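Local coordinates for protein aryl acylamidase (bacterium CSBL00001, PDB 4YJ6) that probably hydrolyses the amide bond of N-acylated aromatic amines (aryl acylamidase activity), as a member of the amidase signature family, at residues Tyr198-Ser203 / Gln465-Val470; Ile204-Phe209 / Leu236-Leu241; Pro442-Pro447 / Ala472-Phe477. All blocks are in the same frame, centred on the assembly; numbering follows the deposited sequence.

Interaction 1 of 3, residues Tyr198-Ser203 / Gln465-Val470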
ATOM      1  N   TYR A 198      -3.571   3.890  -7.966  1.00 11.02           N
ATOM      2  CA  TYR A 198      -2.622   4.874  -7.455  1.00 11.82           C
ATOM      3  C   TYR A 198      -2.363   4.594  -5.986  1.00 11.15           C
ATOM      4  O   TYR A 198      -3.299   4.564  -5.176  1.00 11.37           O
ATOM      5  CB  TYR A 198      -3.228   6.245  -7.652  1.00 10.08           C
ATOM      6  CG  TYR A 198      -2.344   7.388  -7.165  1.00 10.85           C
ATOM      7  CD1 TYR A 198      -1.173   7.731  -7.856  1.00 10.15           C
ATOM      8  CD2 TYR A 198      -2.681   8.120  -6.030  1.00 11.83           C
ATOM      9  CE1 TYR A 198      -0.385   8.786  -7.434  1.00 10.34           C
ATOM     10  CE2 TYR A 198      -1.888   9.166  -5.586  1.00 10.42           C
ATOM     11  CZ  TYR A 198      -0.743   9.491  -6.286  1.00 12.29           C
ATOM     12  OH  TYR A 198       0.028  10.520  -5.853  1.00 11.36           O
ATOM     13  N   GLY A 199      -1.101   4.383  -5.623  1.00 11.05           N
ATOM     14  CA  GLY A 199      -0.776   4.031  -4.250  1.00 10.41           C
ATOM     15  C   GLY A 199       0.101   5.118  -3.674  1.00 11.39           C
ATOM     16  O   GLY A 199       1.205   5.330  -4.186  1.00 10.46           O
ATOM     17  N   PHE A 200      -0.350   5.773  -2.595  1.00  9.75           N
ATOM     18  CA  PHE A 200       0.390   6.911  -2.034  1.00  8.87           C
ATOM     19  C   PHE A 200       1.061   6.539  -0.706  1.00  8.43           C
ATOM     20  O   PHE A 200       0.351   6.260   0.279  1.00  9.24           O
ATOM     21  CB  PHE A 200      -0.525   8.137  -1.794  1.00  9.95           C
ATOM     22  CG  PHE A 200       0.264   9.386  -1.504  1.00 10.92           C
ATOM     23  CD1 PHE A 200       0.692  10.193  -2.550  1.00 10.36           C
ATOM     24  CD2 PHE A 200       0.622   9.721  -0.215  1.00 10.65           C
ATOM     25  CE1 PHE A 200       1.456  11.335  -2.316  1.00 12.13           C
ATOM     26  CE2 PHE A 200       1.382  10.860   0.041  1.00 11.98           C
ATOM     27  CZ  PHE A 200       1.817  11.656  -1.021  1.00 10.06           C
ATOM     28  N   GLN A 201       2.400   6.545  -0.686  1.00  8.05           N
ATOM     29  CA  GLN A 201       3.199   6.234   0.514  1.00  9.81           C
ATOM     30  C   GLN A 201       3.744   7.559   1.076  1.00  8.99           C
ATOM     31  O   GLN A 201       4.651   8.169   0.491  1.00  9.33           O
ATOM     32  CB  GLN A 201       4.343   5.246   0.167  1.00 10.08           C
ATOM     33  CG  GLN A 201       5.368   5.031   1.332  1.00 10.05           C
ATOM     34  CD  GLN A 201       6.680   5.703   1.007  1.00  9.22           C
ATOM     35  OE1 GLN A 201       7.285   5.405  -0.031  1.00 10.57           O
ATOM     36  NE2 GLN A 201       7.120   6.630   1.855  1.00  9.51           N
ATOM     37  N   PRO A 202       3.194   8.010   2.202  1.00  8.40           N
ATOM     38  CA  PRO A 202       3.557   9.349   2.695  1.00  7.16           C
ATOM     39  C   PRO A 202       4.956   9.419   3.287  1.00  8.20           C
ATOM     40  O   PRO A 202       5.561   8.384   3.619  1.00  9.47           O
ATOM     41  CB  PRO A 202       2.519   9.617   3.842  1.00  9.87           C
ATOM     42  CG  PRO A 202       1.590   8.466   3.846  1.00 14.28           C
ATOM     43  CD  PRO A 202       2.234   7.321   3.082  1.00  9.75           C
ATOM     44  N   SER A 203       5.455  10.646   3.469  1.00  7.81           N
ATOM     45  CA  SER A 203       6.718  10.859   4.170  1.00  8.75           C
ATOM     46  C   SER A 203       6.665  10.216   5.538  1.00  8.25           C
ATOM     47  O   SER A 203       5.614  10.247   6.177  1.00  9.36           O
ATOM     48  CB  SER A 203       6.921  12.376   4.389  1.00 10.02           C
ATOM     49  OG  SER A 203       7.070  13.036   3.140  1.00  8.36           O
ATOM     50  N   GLN A 465       9.642  14.935   3.147  1.00  8.65           N
ATOM     51  CA  GLN A 465       8.506  15.819   3.478  1.00  7.20           C
ATOM     52  C   GLN A 465       7.888  16.555   2.290  1.00 10.64           C
ATOM     53  O   GLN A 465       7.038  17.436   2.481  1.00 12.29           O
ATOM     54  CB  GLN A 465       8.842  16.763   4.648  1.00  8.43           C
ATOM     55  CG  GLN A 465       8.725  15.996   5.991  1.00  9.64           C
ATOM     56  CD  GLN A 465       9.445  16.716   7.106  1.00 10.86           C
ATOM     57  OE1 GLN A 465       8.911  17.634   7.717  1.00  9.81           O
ATOM     58  NE2 GLN A 465      10.683  16.335   7.350  1.00 10.94           N
ATOM     59  N   ALA A 466       8.263  16.162   1.068  1.00 10.33           N
ATOM     60  CA  ALA A 466       7.699  16.811  -0.111  1.00 11.93           C
ATOM     61  C   ALA A 466       6.500  16.038  -0.667  1.00  9.46           C
ATOM     62  O   ALA A 466       6.370  15.805  -1.875  1.00 10.75           O
ATOM     63  CB  ALA A 466       8.799  17.016  -1.207  1.00  9.22           C
ATOM     64  N   ASP A 467       5.586  15.658   0.218  1.00  9.74           N
ATOM     65  CA  ASP A 467       4.379  14.964  -0.206  1.00  9.24           C
ATOM     66  C   ASP A 467       3.608  15.739  -1.267  1.00 10.75           C
ATOM     67  O   ASP A 467       3.073  15.141  -2.206  1.00 10.31           O
ATOM     68  CB  ASP A 467       3.436  14.773   0.984  1.00  8.77           C
ATOM     69  CG  ASP A 467       4.070  13.989   2.120  1.00 10.75           C
ATOM     70  OD1 ASP A 467       4.995  14.544   2.741  1.00 10.07           O
ATOM     71  OD2 ASP A 467       3.669  12.822   2.332  1.00 10.93           O
ATOM     72  N   LEU A 468       3.531  17.060  -1.130  1.00  9.40           N
ATOM     73  CA  LEU A 468       2.704  17.810  -2.094  1.00 12.14           C
ATOM     74  C   LEU A 468       3.374  17.786  -3.488  1.00 10.87           C
ATOM     75  O   LEU A 468       2.685  17.777  -4.491  1.00 11.44           O
ATOM     76  CB  LEU A 468       2.515  19.273  -1.645  1.00 11.65           C
ATOM     77  CG  LEU A 468       1.708  19.434  -0.346  1.00 17.77           C
ATOM     78  CD1 LEU A 468       1.287  20.889  -0.080  1.00 19.69           C
ATOM     79  CD2 LEU A 468       0.522  18.580  -0.382  1.00 17.13           C
ATOM     80  N   ASP A 469       4.706  17.736  -3.551  1.00 10.46           N
ATOM     81  CA  ASP A 469       5.386  17.652  -4.860  1.00 12.58           C
ATOM     82  C   ASP A 469       5.002  16.331  -5.534  1.00 13.49           C
ATOM     83  O   ASP A 469       4.854  16.254  -6.760  1.00 11.88           O
ATOM     84  CB  ASP A 469       6.916  17.666  -4.697  1.00 12.59           C
ATOM     85  CG  ASP A 469       7.496  19.054  -4.421  1.00 17.98           C
ATOM     86  OD1 ASP A 469       6.774  20.067  -4.579  1.00 17.64           O
ATOM     87  OD2 ASP A 469       8.708  19.123  -4.069  1.00 15.17           O
ATOM     88  N   VAL A 470       4.896  15.271  -4.743  1.00 10.72           N
ATOM     89  CA  VAL A 470       4.520  13.954  -5.282  1.00 10.55           C
ATOM     90  C   VAL A 470       3.083  14.025  -5.804  1.00 11.02           C
ATOM     91  O   VAL A 470       2.802  13.536  -6.899  1.00 11.36           O
ATOM     92  CB  VAL A 470       4.656  12.839  -4.247  1.00 11.26           C
ATOM     93  CG1 VAL A 470       4.178  11.476  -4.820  1.00 10.47           C
ATOM     94  CG2 VAL A 470       6.123  12.726  -3.794  1.00 12.08           C
TER
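Ser203 and Asp467 are joined by two hydrogen bonds, one to each carboxylate oxygen. The backbone N of Ser203 donates a hydrogen bond to OD2 of Asp467 at 3.0 Å. This bond is nearly straight, 170° at the hydrogen, and arrives on the syn side, somewhat out of the carboxylate plane. The hydroxyl OG of Ser203 donates to OD1 of Asp467 at 2.6 Å and comes from above that plane. OG lies beside its own backbone N (chi1 -65°), which brings both donors to the same carboxylate. The group is buried, and its rotation is fixed by the pair. OD1 also forms a salt bridge with Arg206 NE, which would probably favour the charged acid. Ala466 is the N-cap residue, and Asp467 is the first residue of helix 467-480. A negative charge at that end would probably suit the helix dipole.

In the amidase fold of this chain, strand 198-201 belongs to the large mixed sheet, and helix 467-480 packs on one of its faces. The two bonds therefore tie the loop just after the strand to the start of that helix.

Packing follows back along the strand. OD2 of Asp467 lies near CA of Pro202, at 3.5 Å. It also sits at the edge of the Phe200 ring, in its plane, 3.8 Å from CE2. Ring and carboxylate planes are 35° apart. The apolar pair is Phe200 with Val470, where CE1 meets CG1 at 3.7 Å. At the start of the strand, Tyr198 OH also lies in the plane of the Phe200 ring, at its edge. Its strong polar partner is Ser474 OG, one turn on from Val470. Met238 of helix 231-241 touches both Phe200 and Pro202.

Interaction 2 of 3, residues Ile204-Phe209 / Leu236-Leu241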
ATOM      1  N   ILE A 204       7.807   9.754   6.064  1.00  7.16           N
ATOM      2  CA  ILE A 204       7.779   9.273   7.443  1.00  7.84           C
ATOM      3  C   ILE A 204       7.306  10.426   8.373  1.00  9.07           C
ATOM      4  O   ILE A 204       7.725  11.586   8.257  1.00 10.40           O
ATOM      5  CB  ILE A 204       9.157   8.635   7.869  1.00  9.70           C
ATOM      6  CG1 ILE A 204       9.067   8.071   9.305  1.00 10.28           C
ATOM      7  CG2 ILE A 204      10.305   9.693   7.798  1.00 10.45           C
ATOM      8  CD1 ILE A 204       8.051   6.841   9.471  1.00 12.04           C
ATOM      9  N   GLY A 205       6.423  10.076   9.316  1.00  8.05           N
ATOM     10  CA  GLY A 205       5.863  11.060  10.247  1.00 10.49           C
ATOM     11  C   GLY A 205       4.650  11.811   9.751  1.00 11.04           C
ATOM     12  O   GLY A 205       4.038  12.540  10.532  1.00  9.68           O
ATOM     13  N   ARG A 206       4.315  11.692   8.472  1.00  8.88           N
ATOM     14  CA  ARG A 206       3.178  12.415   7.901  1.00  8.55           C
ATOM     15  C   ARG A 206       1.846  11.833   8.381  1.00 10.09           C
ATOM     16  O   ARG A 206       0.956  12.570   8.782  1.00  9.62           O
ATOM     17  CB  ARG A 206       3.263  12.357   6.352  1.00  9.30           C
ATOM     18  CG  ARG A 206       2.152  13.143   5.635  1.00  9.77           C
ATOM     19  CD  ARG A 206       2.289  14.653   5.896  1.00 10.59           C
ATOM     20  NE  ARG A 206       3.485  15.152   5.233  1.00  9.32           N
ATOM     21  CZ  ARG A 206       4.214  16.194   5.648  1.00  8.96           C
ATOM     22  NH1 ARG A 206       3.920  16.864   6.752  1.00  9.08           N
ATOM     23  NH2 ARG A 206       5.268  16.580   4.918  1.00  9.37           N
ATOM     24  N   VAL A 207       1.713  10.515   8.327  1.00  7.97           N
ATOM     25  CA  VAL A 207       0.526   9.809   8.879  1.00  9.50           C
ATOM     26  C   VAL A 207       0.986   9.012  10.103  1.00  8.61           C
ATOM     27  O   VAL A 207       2.004   8.309  10.058  1.00  9.90           O
ATOM     28  CB  VAL A 207      -0.027   8.821   7.808  1.00 10.51           C
ATOM     29  CG1 VAL A 207      -1.217   7.965   8.346  1.00  9.07           C
ATOM     30  CG2 VAL A 207      -0.441   9.584   6.566  1.00  9.61           C
ATOM     31  N   PRO A 208       0.275   9.124  11.222  1.00  9.32           N
ATOM     32  CA  PRO A 208       0.737   8.411  12.422  1.00  9.99           C
ATOM     33  C   PRO A 208       0.847   6.912  12.182  1.00 12.56           C
ATOM     34  O   PRO A 208       0.023   6.347  11.447  1.00 10.87           O
ATOM     35  CB  PRO A 208      -0.390   8.671  13.466  1.00 12.87           C
ATOM     36  CG  PRO A 208      -1.145   9.880  12.969  1.00 13.81           C
ATOM     37  CD  PRO A 208      -0.960   9.923  11.440  1.00 10.84           C
ATOM     38  N   PHE A 209       1.860   6.271  12.761  1.00  9.51           N
ATOM     39  CA  PHE A 209       1.929   4.817  12.753  1.00 10.41           C
ATOM     40  C   PHE A 209       2.143   4.379  14.189  1.00 11.41           C
ATOM     41  O   PHE A 209       3.075   4.865  14.833  1.00 12.15           O
ATOM     42  CB  PHE A 209       3.111   4.318  11.888  1.00 10.82           C
ATOM     43  CG  PHE A 209       2.975   2.856  11.543  1.00 11.23           C
ATOM     44  CD1 PHE A 209       3.280   1.886  12.485  1.00 14.02           C
ATOM     45  CD2 PHE A 209       2.462   2.477  10.316  1.00 10.87           C
ATOM     46  CE1 PHE A 209       3.101   0.525  12.198  1.00 14.55           C
ATOM     47  CE2 PHE A 209       2.281   1.110   9.995  1.00 14.38           C
ATOM     48  CZ  PHE A 209       2.608   0.133  10.947  1.00 16.96           C
ATOM     49  N   LEU A 236      -7.711  13.648  -1.017  1.00  9.97           N
ATOM     50  CA  LEU A 236      -8.791  13.779  -0.031  1.00  9.33           C
ATOM     51  C   LEU A 236      -8.520  12.833   1.183  1.00 10.68           C
ATOM     52  O   LEU A 236      -8.660  13.244   2.356  1.00 11.65           O
ATOM     53  CB  LEU A 236     -10.154  13.473  -0.664  1.00 11.12           C
ATOM     54  CG  LEU A 236     -10.613  14.528  -1.683  1.00 15.88           C
ATOM     55  CD1 LEU A 236     -11.887  14.036  -2.355  1.00 16.72           C
ATOM     56  CD2 LEU A 236     -10.833  15.971  -1.103  1.00 17.67           C
ATOM     57  N   ALA A 237      -8.166  11.577   0.901  1.00 11.43           N
ATOM     58  CA  ALA A 237      -7.860  10.623   1.956  1.00  8.81           C
ATOM     59  C   ALA A 237      -6.649  11.095   2.788  1.00 10.39           C
ATOM     60  O   ALA A 237      -6.635  10.959   4.015  1.00 10.62           O
ATOM     61  CB  ALA A 237      -7.599   9.241   1.403  1.00 10.60           C
HETATM   62  N   MSE A 238      -5.648  11.654   2.131  1.00 10.09           N
HETATM   63  CA  MSE A 238      -4.479  12.126   2.868  1.00  9.34           C
HETATM   64  C   MSE A 238      -4.816  13.313   3.744  1.00 10.34           C
HETATM   65  O   MSE A 238      -4.237  13.470   4.800  1.00 10.87           O
HETATM   66  CB  MSE A 238      -3.350  12.522   1.891  1.00  8.62           C
HETATM   67  CG  MSE A 238      -2.682  11.314   1.273  1.00  8.67           C
HETATM   68 SE   MSE A 238      -1.957  10.140   2.636  1.00 28.19          SE
HETATM   69  CE  MSE A 238      -0.758  11.355   3.609  1.00 10.62           C
ATOM     70  N   ASN A 239      -5.741  14.167   3.321  1.00 10.16           N
ATOM     71  CA  ASN A 239      -6.166  15.252   4.201  1.00 10.31           C
ATOM     72  C   ASN A 239      -6.758  14.735   5.507  1.00 11.76           C
ATOM     73  O   ASN A 239      -6.614  15.380   6.534  1.00 13.54           O
ATOM     74  CB  ASN A 239      -7.171  16.168   3.492  1.00 11.96           C
ATOM     75  CG  ASN A 239      -6.481  17.251   2.687  1.00 13.60           C
ATOM     76  OD1 ASN A 239      -5.262  17.409   2.759  1.00 11.64           O
ATOM     77  ND2 ASN A 239      -7.263  18.042   1.981  1.00 12.85           N
ATOM     78  N   VAL A 240      -7.399  13.574   5.450  1.00  9.57           N
ATOM     79  CA  VAL A 240      -7.909  12.939   6.649  1.00  8.86           C
ATOM     80  C   VAL A 240      -6.812  12.209   7.427  1.00 11.15           C
ATOM     81  O   VAL A 240      -6.757  12.306   8.640  1.00 10.57           O
ATOM     82  CB  VAL A 240      -9.056  11.956   6.280  1.00 11.34           C
ATOM     83  CG1 VAL A 240      -9.484  11.022   7.509  1.00 11.05           C
ATOM     84  CG2 VAL A 240     -10.272  12.761   5.796  1.00 12.90           C
ATOM     85  N   LEU A 241      -5.953  11.483   6.721  1.00  9.61           N
ATOM     86  CA  LEU A 241      -5.021  10.552   7.377  1.00  8.41           C
ATOM     87  C   LEU A 241      -3.858  11.267   8.015  1.00 10.58           C
ATOM     88  O   LEU A 241      -3.387  10.845   9.078  1.00 11.13           O
ATOM     89  CB  LEU A 241      -4.459   9.543   6.347  1.00  8.69           C
ATOM     90  CG  LEU A 241      -5.502   8.485   5.895  1.00 10.84           C
ATOM     91  CD1 LEU A 241      -4.950   7.702   4.704  1.00 12.52           C
ATOM     92  CD2 LEU A 241      -5.865   7.526   7.059  1.00 11.71           C
TER
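Met238, present as selenomethionine, reaches Val207 and Arg206 through its terminal methyl. Its chain bends at both chi2 and chi3, and CE ends 3.5 Å from CG2 of Val207. That is tighter than usual van der Waals contact. The same CE lies 4.0 Å from CG of Arg206. Val207 and Arg206 each cross Met238 at about a right angle. The polar end of Arg206 goes elsewhere, to Asp467.

One turn on, Leu241 meets Val207 with its CB. CG2 of Val207 is 4.0 Å from CB of Leu241, and CG1 is at a similar distance. The carbonyl O of Leu241 faces the same loop. It lies 3.7 Å from CG1 of Val207 and 3.5 Å from CD of Pro208. This oxygen also accepts a hydrogen bond from Lys119 NZ. An alanine in place of Val207 would probably open a gap between the loop and the helix, leaving the Met238 methyl and the Leu241 CB without their valine partners.

No hydrogen bond joins the two segments. Val207 also touches Thr115 of helix 115-122, and Tyr116 and Met120 of that helix touch Leu241. The loop after strand 198-201 thus packs on helix 231-241, which follows strand 223-228, the antiparallel neighbour of 198-201 in the large mixed sheet of this amidase family protein.

Interaction 3 of 3, residues Pro442-Pro447 / Ala472-Phe477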
ATOM      1  N   PRO A 442       8.708  10.385   0.695  1.00  9.09           N
ATOM      2  CA  PRO A 442       7.365  10.093   0.189  1.00  9.65           C
ATOM      3  C   PRO A 442       7.445   9.578  -1.271  1.00  9.13           C
ATOM      4  O   PRO A 442       8.299  10.065  -2.005  1.00  9.65           O
ATOM      5  CB  PRO A 442       6.691  11.465   0.209  1.00 10.37           C
ATOM      6  CG  PRO A 442       7.843  12.483  -0.038  1.00  9.70           C
ATOM      7  CD  PRO A 442       8.984  11.840   0.790  1.00  8.37           C
ATOM      8  N   SER A 443       6.566   8.668  -1.679  1.00  8.93           N
ATOM      9  CA  SER A 443       6.540   8.251  -3.068  1.00 10.39           C
ATOM     10  C   SER A 443       5.153   7.725  -3.406  1.00 10.19           C
ATOM     11  O   SER A 443       4.404   7.330  -2.514  1.00 10.34           O
ATOM     12  CB  SER A 443       7.604   7.162  -3.337  1.00 11.21           C
ATOM     13  OG  SER A 443       7.307   5.940  -2.660  1.00 10.15           O
ATOM     14  N   ALA A 444       4.826   7.705  -4.692  1.00  9.74           N
ATOM     15  CA  ALA A 444       3.537   7.148  -5.091  1.00  9.25           C
ATOM     16  C   ALA A 444       3.736   6.337  -6.354  1.00 10.90           C
ATOM     17  O   ALA A 444       4.515   6.717  -7.213  1.00 11.51           O
ATOM     18  CB  ALA A 444       2.520   8.275  -5.333  1.00  9.99           C
ATOM     19  N   SER A 445       3.025   5.223  -6.453  1.00 11.58           N
ATOM     20  CA  SER A 445       3.013   4.462  -7.694  1.00 11.26           C
ATOM     21  C   SER A 445       1.875   4.988  -8.578  1.00 12.65           C
ATOM     22  O   SER A 445       0.715   4.950  -8.172  1.00 11.34           O
ATOM     23  CB  SER A 445       2.839   2.973  -7.445  1.00 12.88           C
ATOM     24  OG  SER A 445       2.906   2.277  -8.703  1.00 12.58           O
ATOM     25  N   VAL A 446       2.224   5.458  -9.779  1.00 10.72           N
ATOM     26  CA  VAL A 446       1.247   5.895 -10.781  1.00 12.01           C
ATOM     27  C   VAL A 446       1.143   4.872 -11.924  1.00 11.83           C
ATOM     28  O   VAL A 446       2.154   4.418 -12.458  1.00 11.79           O
ATOM     29  CB  VAL A 446       1.574   7.295 -11.411  1.00 13.45           C
ATOM     30  CG1 VAL A 446       1.471   8.384 -10.345  1.00 17.65           C
ATOM     31  CG2 VAL A 446       2.976   7.357 -12.054  1.00 15.67           C
ATOM     32  N   PRO A 447      -0.077   4.543 -12.334  1.00 10.09           N
ATOM     33  CA  PRO A 447      -0.225   3.575 -13.427  1.00 10.20           C
ATOM     34  C   PRO A 447       0.423   4.122 -14.683  1.00 12.96           C
ATOM     35  O   PRO A 447       0.096   5.230 -15.101  1.00 13.39           O
ATOM     36  CB  PRO A 447      -1.765   3.493 -13.595  1.00 11.81           C
ATOM     37  CG  PRO A 447      -2.284   3.708 -12.150  1.00 12.26           C
ATOM     38  CD  PRO A 447      -1.342   4.771 -11.592  1.00 12.05           C
ATOM     39  N   ALA A 472       1.531  16.715  -6.820  1.00 11.15           N
ATOM     40  CA  ALA A 472       1.492  17.612  -7.995  1.00 13.36           C
ATOM     41  C   ALA A 472       1.946  16.854  -9.251  1.00 13.50           C
ATOM     42  O   ALA A 472       1.293  16.899 -10.324  1.00 13.03           O
ATOM     43  CB  ALA A 472       2.378  18.815  -7.775  1.00 14.18           C
ATOM     44  N   ALA A 473       3.066  16.157  -9.142  1.00 11.28           N
ATOM     45  CA  ALA A 473       3.563  15.398 -10.304  1.00 10.73           C
ATOM     46  C   ALA A 473       2.593  14.269 -10.708  1.00 14.36           C
ATOM     47  O   ALA A 473       2.416  13.970 -11.907  1.00 12.32           O
ATOM     48  CB  ALA A 473       4.938  14.822  -9.977  1.00 11.40           C
ATOM     49  N   SER A 474       2.005  13.603  -9.712  1.00 10.90           N
ATOM     50  CA  SER A 474       1.087  12.512  -9.972  1.00 11.06           C
ATOM     51  C   SER A 474      -0.126  13.035 -10.730  1.00 10.95           C
ATOM     52  O   SER A 474      -0.579  12.399 -11.680  1.00 12.36           O
ATOM     53  CB  SER A 474       0.614  11.874  -8.636  1.00 11.60           C
ATOM     54  OG  SER A 474       1.716  11.295  -7.944  1.00 10.27           O
ATOM     55  N   ALA A 475      -0.691  14.154 -10.269  1.00 10.19           N
ATOM     56  CA  ALA A 475      -1.905  14.676 -10.908  1.00 11.46           C
ATOM     57  C   ALA A 475      -1.573  15.179 -12.315  1.00 14.42           C
ATOM     58  O   ALA A 475      -2.388  15.069 -13.209  1.00 14.51           O
ATOM     59  CB  ALA A 475      -2.540  15.800 -10.083  1.00 11.82           C
ATOM     60  N   ALA A 476      -0.400  15.769 -12.473  1.00 11.88           N
ATOM     61  CA  ALA A 476       0.016  16.247 -13.800  1.00 12.21           C
ATOM     62  C   ALA A 476       0.124  15.067 -14.771  1.00 13.08           C
ATOM     63  O   ALA A 476      -0.332  15.126 -15.945  1.00 14.57           O
ATOM     64  CB  ALA A 476       1.328  16.992 -13.671  1.00 10.43           C
ATOM     65  N   PHE A 477       0.727  13.975 -14.311  1.00 12.80           N
ATOM     66  CA  PHE A 477       0.852  12.776 -15.148  1.00 14.56           C
ATOM     67  C   PHE A 477      -0.539  12.190 -15.434  1.00 13.82           C
ATOM     68  O   PHE A 477      -0.817  11.755 -16.535  1.00 15.47           O
ATOM     69  CB  PHE A 477       1.757  11.745 -14.460  1.00 13.25           C
ATOM     70  CG  PHE A 477       2.022  10.527 -15.284  1.00 14.61           C
ATOM     71  CD1 PHE A 477       3.009  10.553 -16.259  1.00 14.27           C
ATOM     72  CD2 PHE A 477       1.272   9.362 -15.099  1.00 14.68           C
ATOM     73  CE1 PHE A 477       3.251   9.421 -17.058  1.00 17.42           C
ATOM     74  CE2 PHE A 477       1.513   8.218 -15.863  1.00 15.75           C
ATOM     75  CZ  PHE A 477       2.501   8.244 -16.851  1.00 17.08           C
TER
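Val446 is the centre of the apolar contact, with one methyl for each of two helix residues. Its CG2 lies 4.0 Å from CD2 of Phe477 and slightly farther from CE2. The two side chains cross obliquely. Its CG1 turns to Ser474 instead, 4.0 Å from CB and 3.8 Å from OG. Ala444, two residues back on the strand, places its CB 4.1 Å from the same OG. Ala444 and Val446 thus point from one face of the strand. Ser474 and Phe477 answer them from about one turn of helix.

The aromatic ring has a polar neighbour too. The carbonyl O of Pro447 lies at the edge of the Phe477 ring, in its plane, 3.4 Å from CE2. A chi1 of -176° sets CG of Phe477 anti to the backbone N; the CD2-CE2 side of the ring meets Val446 CG2 and Pro447 O.

No hydrogen bond crosses between the two segments. The buried hydroxyl of Ser474 is satisfied elsewhere: besides its link to Tyr198, OG bonds to the carbonyl O of Val470 in the preceding turn. OG lies beside its own backbone N (chi1 -63°), which suits a bond back to that carbonyl. The methyls of Ala444 and Val446 pack against a hydroxyl that already has polar partners.

Strand 443-447 and helix 472-477 run almost exactly parallel, 2° apart, with axes 9.5 Å from each other. The strand forms an antiparallel pair with 454-462, and the chain then enters helix 467-480, which lies over both. Met458 of strand 454-462 touches Val446 and Phe477, and Ile460 touches Ser474. On the other flank strand 198-201 adds Tyr198, which touches both Ala444 and Val446.

How the interactions relate
Interactions 1 and 3 use successive parts of helix 467-480 against neighbouring strands of one sheet, 198-201 and 443-451. Their centres are 8 Å apart. Tyr198 OH and Ser474 OG, 2.8 Å apart, join them between strand and helix; Gln201 OE1 and Ser443 OG, 2.7 Å apart, join the strands. Segment 204-209 continues directly from 198-203, and both segments of interaction 2 fall between those of interaction 1 in sequence, with centres 10 Å apart. Arg206 NE reaches OD1 of Asp467 at 3.0 Å, and Pro202 CB meets the methyl CE of Met238 at 3.7 Å. Interactions 2 and 3 do not touch; their centres are about 16 Å apart, with interaction 1 bridging them.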